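Local coordinates for endo-alpha-mannosidase (Bacteroides thetaiotaomicron, PDB 4AD0), which probably hydrolyses internal alpha-mannosidic linkages of glycans, as an endo-acting alpha-mannosidase of glycoside hydrolase family 99, at residues H41-Y46 with V119-W124. Numbering follows the deposited sequence.
Sequences HTISFY and VLSVTW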
loop_
_atom_site.group_PDB
_atom_site.type_symbol
_atom_site.label_atom_id
_atom_site.label_comp_id
_atom_site.label_asym_id
_atom_site.label_seq_id
_atom_site.Cartn_x
_atom_site.Cartn_y
_atom_site.Cartn_z
ATOM N N HIS A 41 -9.723 -4.099 -7.858
ATOM C CA HIS A 41 -8.489 -3.694 -8.540
ATOM C C HIS A 41 -7.895 -2.395 -7.955
ATOM O O HIS A 41 -7.008 -1.780 -8.558
ATOM C CB HIS A 41 -8.738 -3.497 -10.048
ATOM C CG HIS A 41 -8.764 -4.768 -10.849
ATOM N ND1 HIS A 41 -9.647 -5.799 -10.596
ATOM C CD2 HIS A 41 -8.056 -5.145 -11.939
ATOM C CE1 HIS A 41 -9.454 -6.768 -11.472
ATOM N NE2 HIS A 41 -8.503 -6.390 -12.307
ATOM N N THR A 42 -8.409 -1.972 -6.802
ATOM C CA THR A 42 -7.898 -0.805 -6.073
ATOM C C THR A 42 -7.330 -1.252 -4.732
ATOM O O THR A 42 -8.053 -1.793 -3.894
ATOM C CB THR A 42 -9.005 0.243 -5.836
ATOM O OG1 THR A 42 -9.455 0.749 -7.100
ATOM C CG2 THR A 42 -8.490 1.402 -4.996
ATOM N N ILE A 43 -6.034 -1.025 -4.525
ATOM C CA ILE A 43 -5.368 -1.498 -3.307
ATOM C C ILE A 43 -4.749 -0.379 -2.452
ATOM O O ILE A 43 -3.894 0.373 -2.930
ATOM C CB ILE A 43 -4.278 -2.537 -3.660
ATOM C CG1 ILE A 43 -4.850 -3.592 -4.624
ATOM C CG2 ILE A 43 -3.733 -3.187 -2.405
ATOM C CD1 ILE A 43 -3.886 -4.060 -5.684
ATOM N N SER A 44 -5.150 -0.293 -1.183
ATOM C CA SER A 44 -4.471 0.615 -0.243
ATOM C C SER A 44 -3.286 -0.054 0.472
ATOM O O SER A 44 -3.308 -1.252 0.756
ATOM C CB SER A 44 -5.449 1.189 0.789
ATOM O OG SER A 44 -5.811 0.203 1.756
ATOM N N PHE A 45 -2.252 0.733 0.754
ATOM C CA PHE A 45 -1.168 0.302 1.612
ATOM C C PHE A 45 -1.573 0.619 3.035
ATOM O O PHE A 45 -1.872 1.781 3.351
ATOM C CB PHE A 45 0.138 1.007 1.211
ATOM C CG PHE A 45 0.665 0.560 -0.134
ATOM C CD1 PHE A 45 0.908 -0.783 -0.380
ATOM C CD2 PHE A 45 0.877 1.485 -1.164
ATOM C CE1 PHE A 45 1.370 -1.206 -1.621
ATOM C CE2 PHE A 45 1.354 1.067 -2.411
ATOM C CZ PHE A 45 1.602 -0.281 -2.633
ATOM N N TYR A 46 -1.604 -0.435 3.858
ATOM C CA TYR A 46 -2.127 -0.411 5.226
ATOM C C TYR A 46 -1.010 -0.763 6.227
ATOM O O TYR A 46 -0.245 -1.721 6.035
ATOM C CB TYR A 46 -3.280 -1.434 5.386
ATOM C CG TYR A 46 -3.942 -1.432 6.760
ATOM C CD1 TYR A 46 -3.444 -2.209 7.813
ATOM C CD2 TYR A 46 -5.088 -0.667 6.995
ATOM C CE1 TYR A 46 -4.059 -2.196 9.074
ATOM C CE2 TYR A 46 -5.711 -0.652 8.231
ATOM C CZ TYR A 46 -5.188 -1.404 9.262
ATOM O OH TYR A 46 -5.825 -1.365 10.460
ATOM N N VAL A 119 -9.327 -3.761 -1.522
ATOM C CA VAL A 119 -8.131 -4.488 -1.162
ATOM C C VAL A 119 -7.254 -3.679 -0.240
ATOM O O VAL A 119 -7.040 -2.481 -0.455
ATOM C CB VAL A 119 -7.362 -4.998 -2.401
ATOM C CG1 VAL A 119 -6.460 -6.164 -2.021
ATOM C CG2 VAL A 119 -8.334 -5.430 -3.494
ATOM N N LEU A 120 -6.795 -4.330 0.821
ATOM C CA LEU A 120 -5.798 -3.741 1.722
ATOM C C LEU A 120 -4.494 -4.536 1.523
ATOM O O LEU A 120 -4.536 -5.741 1.334
ATOM C CB LEU A 120 -6.248 -3.801 3.181
ATOM C CG LEU A 120 -7.350 -2.927 3.779
ATOM C CD1 LEU A 120 -8.763 -3.360 3.324
ATOM C CD2 LEU A 120 -7.294 -3.010 5.314
ATOM N N SER A 121 -3.355 -3.832 1.505
ATOM C CA SER A 121 -2.020 -4.438 1.431
ATOM C C SER A 121 -1.309 -4.124 2.735
ATOM O O SER A 121 -0.925 -2.986 2.957
ATOM C CB SER A 121 -1.222 -3.829 0.258
ATOM O OG SER A 121 -0.242 -4.728 -0.243
ATOM N N VAL A 122 -1.148 -5.117 3.606
ATOM C CA VAL A 122 -0.660 -4.870 4.963
ATOM C C VAL A 122 0.861 -5.070 5.086
ATOM O O VAL A 122 1.399 -6.111 4.730
ATOM C CB VAL A 122 -1.463 -5.673 6.044
ATOM C CG1 VAL A 122 -1.229 -7.191 5.944
ATOM C CG2 VAL A 122 -1.122 -5.195 7.455
ATOM N N THR A 123 1.541 -4.035 5.566
ATOM C CA THR A 123 2.969 -4.073 5.830
ATOM C C THR A 123 3.326 -5.363 6.579
ATOM O O THR A 123 2.607 -5.781 7.490
ATOM C CB THR A 123 3.424 -2.773 6.578
ATOM O OG1 THR A 123 4.818 -2.550 6.347
ATOM C CG2 THR A 123 3.129 -2.821 8.096
ATOM N N TRP A 124 4.390 -6.036 6.138
ATOM C CA TRP A 124 4.704 -7.374 6.665
ATOM C C TRP A 124 6.199 -7.471 6.851
ATOM O O TRP A 124 6.951 -7.206 5.916
ATOM C CB TRP A 124 4.230 -8.468 5.705
ATOM C CG TRP A 124 4.574 -9.879 6.155
ATOM C CD1 TRP A 124 5.697 -10.601 5.833
ATOM C CD2 TRP A 124 3.786 -10.721 7.006
ATOM N NE1 TRP A 124 5.648 -11.838 6.432
ATOM C CE2 TRP A 124 4.480 -11.935 7.154
ATOM C CE3 TRP A 124 2.553 -10.560 7.656
ATOM C CZ2 TRP A 124 3.984 -12.993 7.939
ATOM C CZ3 TRP A 124 2.047 -11.613 8.417
ATOM C CH2 TRP A 124 2.763 -12.820 8.547
#
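Strand 42-46 and the 119-124 part of strand 117-124 pair in parallel, Ile43 facing Val119 and Tyr46 facing Val122, with the axes of these short segments inclined by 27°, a worked example of how neighbouring staves of a TIM barrel are joined. Ser44 and Tyr46 each use both backbone polar groups across the seam. Ser44 N donates to Val119 O and Ser44 O accepts from Ser121 N at 2.7 Å; Tyr46 N then reaches Ser121 O at 2.8 Å, and Tyr46 O accepts from Thr123 N at 3.0 Å. The bond from Val119 N to Thr42 O, nearer the start of the first segment, is long and weak.

Side chains alternate between the two faces. On the face of Ile43 and Phe45, which turns into the barrel, Ile43 runs alongside Val119, CG1 lying 3.6 Å from Val119 CB. Its other branch, CG2, stands anti to the backbone N and reaches along the strand direction to Ser121 CB at 3.7 Å. Replacing Ile43 with an alanine removes both branches and would probably leave Val119 CB and Ser121 CB without this packing partner inside the barrel. Two residues further on, Phe45 CD1 rests 3.8 Å from Ser121 CB.

On the outer face the Tyr46 ring, its CG swung anti to the backbone N (chi1 -177°), lies beside Leu120, whose CD2 meets Tyr46 CD2 at 3.6 Å. Val122 CG2 comes to the ring's edge near its plane, 3.8 Å from Tyr46 CD1. Ser44 OG is buried here without a hydrogen-bonding partner.

Helix 102-115, part of the beta-alpha-beta crossover between the strands, covers this outer face through Ile105, Ile109 and His112. Within the barrel Phe45 meets His152 and Phe191, while strands 322-324 and 148-153 continue the sheet beyond 42-46 and 117-124 respectively.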